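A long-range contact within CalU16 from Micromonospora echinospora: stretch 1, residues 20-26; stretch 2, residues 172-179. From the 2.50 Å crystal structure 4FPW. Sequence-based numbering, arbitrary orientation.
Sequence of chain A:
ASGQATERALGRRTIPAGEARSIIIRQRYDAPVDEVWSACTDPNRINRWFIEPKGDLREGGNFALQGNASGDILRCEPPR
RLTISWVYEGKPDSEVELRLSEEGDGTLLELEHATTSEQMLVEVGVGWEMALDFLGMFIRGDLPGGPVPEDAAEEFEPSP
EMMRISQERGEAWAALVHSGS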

ATOM      1  N   ALA A  20      15.310  -4.918   4.611  1.00 47.80           N
ATOM      2  CA  ALA A  20      14.280  -4.054   5.167  1.00 47.99           C
ATOM      3  C   ALA A  20      13.308  -4.843   6.033  1.00 47.45           C
ATOM      4  O   ALA A  20      13.134  -6.053   5.847  1.00 46.84           O
ATOM      5  CB  ALA A  20      13.537  -3.354   4.041  1.00 47.22           C
ATOM      6  N   ARG A  21      12.694  -4.154   6.992  1.00 47.73           N
ATOM      7  CA  ARG A  21      11.498  -4.677   7.685  1.00 47.58           C
ATOM      8  C   ARG A  21      10.292  -4.188   6.865  1.00 47.45           C
ATOM      9  O   ARG A  21      10.477  -3.578   5.814  1.00 49.74           O
ATOM     10  CB  ARG A  21      11.424  -4.183   9.137  1.00 47.73           C
ATOM     11  CG  ARG A  21      12.777  -4.036   9.833  1.00 48.83           C
ATOM     12  CD  ARG A  21      12.780  -4.337  11.330  1.00 49.97           C
ATOM     13  NE  ARG A  21      11.694  -3.728  12.091  1.00 51.33           N
ATOM     14  CZ  ARG A  21      11.575  -3.795  13.418  1.00 53.99           C
ATOM     15  NH1 ARG A  21      12.493  -4.414  14.154  1.00 57.31           N
ATOM     16  NH2 ARG A  21      10.543  -3.223  14.024  1.00 54.76           N
ATOM     17  N   SER A  22       9.065  -4.441   7.312  1.00 47.40           N
ATOM     18  CA  SER A  22       7.897  -3.970   6.560  1.00 45.93           C
ATOM     19  C   SER A  22       6.603  -3.808   7.359  1.00 47.07           C
ATOM     20  O   SER A  22       6.379  -4.440   8.403  1.00 46.85           O
ATOM     21  CB  SER A  22       7.621  -4.882   5.356  1.00 45.50           C
ATOM     22  OG  SER A  22       7.414  -6.222   5.759  1.00 46.69           O
ATOM     23  N   ILE A  23       5.772  -2.932   6.807  1.00 46.69           N
ATOM     24  CA  ILE A  23       4.397  -2.703   7.189  1.00 44.75           C
ATOM     25  C   ILE A  23       3.559  -3.710   6.445  1.00 46.70           C
ATOM     26  O   ILE A  23       3.786  -3.942   5.254  1.00 47.65           O
ATOM     27  CB  ILE A  23       3.984  -1.273   6.771  1.00 44.61           C
ATOM     28  CG1 ILE A  23       3.978  -0.349   7.990  1.00 45.59           C
ATOM     29  CG2 ILE A  23       2.630  -1.227   6.063  1.00 44.47           C
ATOM     30  CD1 ILE A  23       5.167  -0.512   8.917  1.00 46.46           C
ATOM     31  N   ILE A  24       2.593  -4.309   7.143  1.00 46.76           N
ATOM     32  CA  ILE A  24       1.658  -5.231   6.510  1.00 46.57           C
ATOM     33  C   ILE A  24       0.250  -4.919   6.997  1.00 46.46           C
ATOM     34  O   ILE A  24      -0.025  -4.980   8.193  1.00 48.93           O
ATOM     35  CB  ILE A  24       2.019  -6.698   6.808  1.00 47.17           C
ATOM     36  CG1 ILE A  24       3.296  -7.097   6.058  1.00 47.58           C
ATOM     37  CG2 ILE A  24       0.894  -7.624   6.369  1.00 48.05           C
ATOM     38  CD1 ILE A  24       3.938  -8.377   6.561  1.00 47.73           C
ATOM     39  N   ILE A  25      -0.628  -4.591   6.055  1.00 44.68           N
ATOM     40  CA  ILE A  25      -1.977  -4.184   6.351  1.00 44.34           C
ATOM     41  C   ILE A  25      -2.892  -5.208   5.732  1.00 47.50           C
ATOM     42  O   ILE A  25      -2.748  -5.523   4.547  1.00 46.81           O
ATOM     43  CB  ILE A  25      -2.262  -2.801   5.772  1.00 43.06           C
ATOM     44  CG1 ILE A  25      -1.577  -1.746   6.633  1.00 42.39           C
ATOM     45  CG2 ILE A  25      -3.761  -2.515   5.695  1.00 43.32           C
ATOM     46  CD1 ILE A  25      -1.443  -0.414   5.930  1.00 43.35           C
ATOM     47  N   ARG A  26      -3.814  -5.729   6.548  1.00 49.04           N
ATOM     48  CA  ARG A  26      -4.764  -6.735   6.111  1.00 50.71           C
ATOM     49  C   ARG A  26      -6.161  -6.231   6.364  1.00 51.38           C
ATOM     50  O   ARG A  26      -6.496  -5.810   7.479  1.00 52.60           O
ATOM     51  CB  ARG A  26      -4.565  -8.049   6.865  1.00 54.28           C
ATOM     52  CG  ARG A  26      -3.121  -8.551   6.909  1.00 55.64           C
ATOM     53  CD  ARG A  26      -3.078 -10.004   7.354  1.00 56.98           C
ATOM     54  NE  ARG A  26      -1.747 -10.592   7.208  1.00 58.58           N
ATOM     55  CZ  ARG A  26      -0.843 -10.733   8.179  1.00 59.71           C
ATOM     56  NH1 ARG A  26      -1.077 -10.334   9.432  1.00 61.34           N
ATOM     57  NH2 ARG A  26       0.325 -11.295   7.889  1.00 59.84           N
ATOM     58  N   ALA A 172       0.147   3.035  17.050  1.00 48.59           N
ATOM     59  CA  ALA A 172       0.045   1.599  16.794  1.00 49.09           C
ATOM     60  C   ALA A 172       1.239   1.032  16.032  1.00 48.46           C
ATOM     61  O   ALA A 172       1.818   0.023  16.441  1.00 51.93           O
ATOM     62  CB  ALA A 172      -1.241   1.290  16.044  1.00 48.76           C
ATOM     63  N   TRP A 173       1.617   1.670  14.931  1.00 46.06           N
ATOM     64  CA  TRP A 173       2.818   1.254  14.203  1.00 44.51           C
ATOM     65  C   TRP A 173       4.100   1.509  15.026  1.00 46.40           C
ATOM     66  O   TRP A 173       4.994   0.662  15.075  1.00 46.43           O
ATOM     67  CB  TRP A 173       2.900   1.979  12.879  1.00 42.51           C
ATOM     68  CG  TRP A 173       1.872   1.573  11.894  1.00 39.57           C
ATOM     69  CD1 TRP A 173       0.849   2.332  11.429  1.00 38.84           C
ATOM     70  CD2 TRP A 173       1.782   0.322  11.224  1.00 38.30           C
ATOM     71  NE1 TRP A 173       0.129   1.639  10.491  1.00 37.28           N
ATOM     72  CE2 TRP A 173       0.677   0.394  10.354  1.00 37.48           C
ATOM     73  CE3 TRP A 173       2.533  -0.854  11.265  1.00 38.23           C
ATOM     74  CZ2 TRP A 173       0.297  -0.666   9.538  1.00 36.81           C
ATOM     75  CZ3 TRP A 173       2.165  -1.897  10.450  1.00 38.19           C
ATOM     76  CH2 TRP A 173       1.044  -1.801   9.598  1.00 37.31           C
ATOM     77  N   ALA A 174       4.177   2.661  15.688  1.00 47.62           N
ATOM     78  CA  ALA A 174       5.335   2.977  16.524  1.00 48.69           C
ATOM     79  C   ALA A 174       5.547   1.917  17.596  1.00 51.90           C
ATOM     80  O   ALA A 174       6.681   1.497  17.837  1.00 54.13           O
ATOM     81  CB  ALA A 174       5.186   4.342  17.164  1.00 48.43           C
ATOM     82  N   ALA A 175       4.452   1.488  18.228  1.00 52.94           N
ATOM     83  CA  ALA A 175       4.519   0.510  19.312  1.00 53.08           C
ATOM     84  C   ALA A 175       4.835  -0.887  18.804  1.00 50.93           C
ATOM     85  O   ALA A 175       5.515  -1.640  19.467  1.00 51.94           O
ATOM     86  CB  ALA A 175       3.212   0.498  20.101  1.00 54.83           C
ATOM     87  N   LEU A 176       4.315  -1.243  17.641  1.00 51.87           N
ATOM     88  CA  LEU A 176       4.687  -2.513  17.001  1.00 52.95           C
ATOM     89  C   LEU A 176       6.163  -2.513  16.568  1.00 53.14           C
ATOM     90  O   LEU A 176       6.804  -3.560  16.571  1.00 54.05           O
ATOM     91  CB  LEU A 176       3.810  -2.792  15.770  1.00 51.10           C
ATOM     92  CG  LEU A 176       2.331  -3.080  15.993  1.00 51.92           C
ATOM     93  CD1 LEU A 176       1.587  -3.068  14.668  1.00 50.57           C
ATOM     94  CD2 LEU A 176       2.128  -4.412  16.709  1.00 54.42           C
ATOM     95  N   VAL A 177       6.688  -1.351  16.181  1.00 54.18           N
ATOM     96  CA  VAL A 177       8.084  -1.254  15.717  1.00 57.79           C
ATOM     97  C   VAL A 177       9.059  -1.338  16.888  1.00 61.08           C
ATOM     98  O   VAL A 177      10.142  -1.902  16.754  1.00 60.13           O
ATOM     99  CB  VAL A 177       8.313   0.016  14.862  1.00 58.12           C
ATOM    100  CG1 VAL A 177       9.800   0.317  14.676  1.00 58.54           C
ATOM    101  CG2 VAL A 177       7.641  -0.163  13.503  1.00 56.70           C
ATOM    102  N   HIS A 178       8.667  -0.772  18.028  1.00 66.07           N
ATOM    103  CA  HIS A 178       9.280  -1.095  19.314  1.00 69.76           C
ATOM    104  C   HIS A 178       9.098  -2.588  19.630  1.00 70.98           C
ATOM    105  O   HIS A 178       7.974  -3.077  19.767  1.00 71.12           O
ATOM    106  CB  HIS A 178       8.660  -0.246  20.439  1.00 74.36           C
ATOM    107  CG  HIS A 178       9.359   1.057  20.674  1.00 77.90           C
ATOM    108  ND1 HIS A 178       9.617   1.543  21.939  1.00 81.77           N
ATOM    109  CD2 HIS A 178       9.874   1.966  19.810  1.00 79.30           C
ATOM    110  CE1 HIS A 178      10.252   2.699  21.845  1.00 81.85           C
ATOM    111  NE2 HIS A 178      10.420   2.978  20.564  1.00 80.09           N
ATOM    112  N   SER A 179      10.214  -3.304  19.757  1.00 72.42           N
ATOM    113  CA  SER A 179      10.209  -4.754  19.967  1.00 71.94           C
ATOM    114  C   SER A 179       9.514  -5.498  18.830  1.00 72.86           C
ATOM    115  O   SER A 179      10.086  -5.680  17.746  1.00 70.68           O
ATOM    116  CB  SER A 179       9.583  -5.116  21.316  1.00 72.55           C
ATOM    117  OG  SER A 179      10.503  -4.889  22.369  1.00 72.40           O
TER

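Strand 20-26 packs against the last turns of helix 172-177, and the contact, burying 281 Å² in all, is mainly apolar, with one hydrogen bond added near the end of the helix.

Trp-173 dominates the apolar part. Its CA-to-CB bond points toward the strand, and its broad indole offers both a face and an edge. Ile-23, also directed toward its partner, lies over the face: Ile-23 CG1 sits 3.5 Å from the centroid of the Trp-173 six-membered ring, 16° off the normal, a CH-pi contact in which aliphatic hydrogens meet the pi cloud. Ile-25 meets the ring at its edge, with its CG1 3.6 Å from Trp-173 CZ2; its CA-to-CB bond points sideways, but the end of the side chain comes nearer. The CA-to-CB bond of Ile-24 points away, yet its carbonyl O lies 3.6 Å from Trp-173 CH2, at the ring edge. All four residues are buried, a setting suited to branched aliphatic and aromatic groups. The polar Trp-173 NE1 is hydrogen-bonded elsewhere in the structure.

The polar contact belongs to Arg-21, partly exposed as suits a charged group. Arg-21 CA and Val-177 CA are 9.4 Å apart, and the long Arg-21 side chain reaches across to the helix. Arg-21 NH2 donates a hydrogen bond to Val-177 O (3.1 Å, 139°), near the guanidinium plane where N-H groups point. Buried Val-177 also packs its apolar side chain here, Arg-21 NH2 lying 3.7 Å from Val-177 CG1.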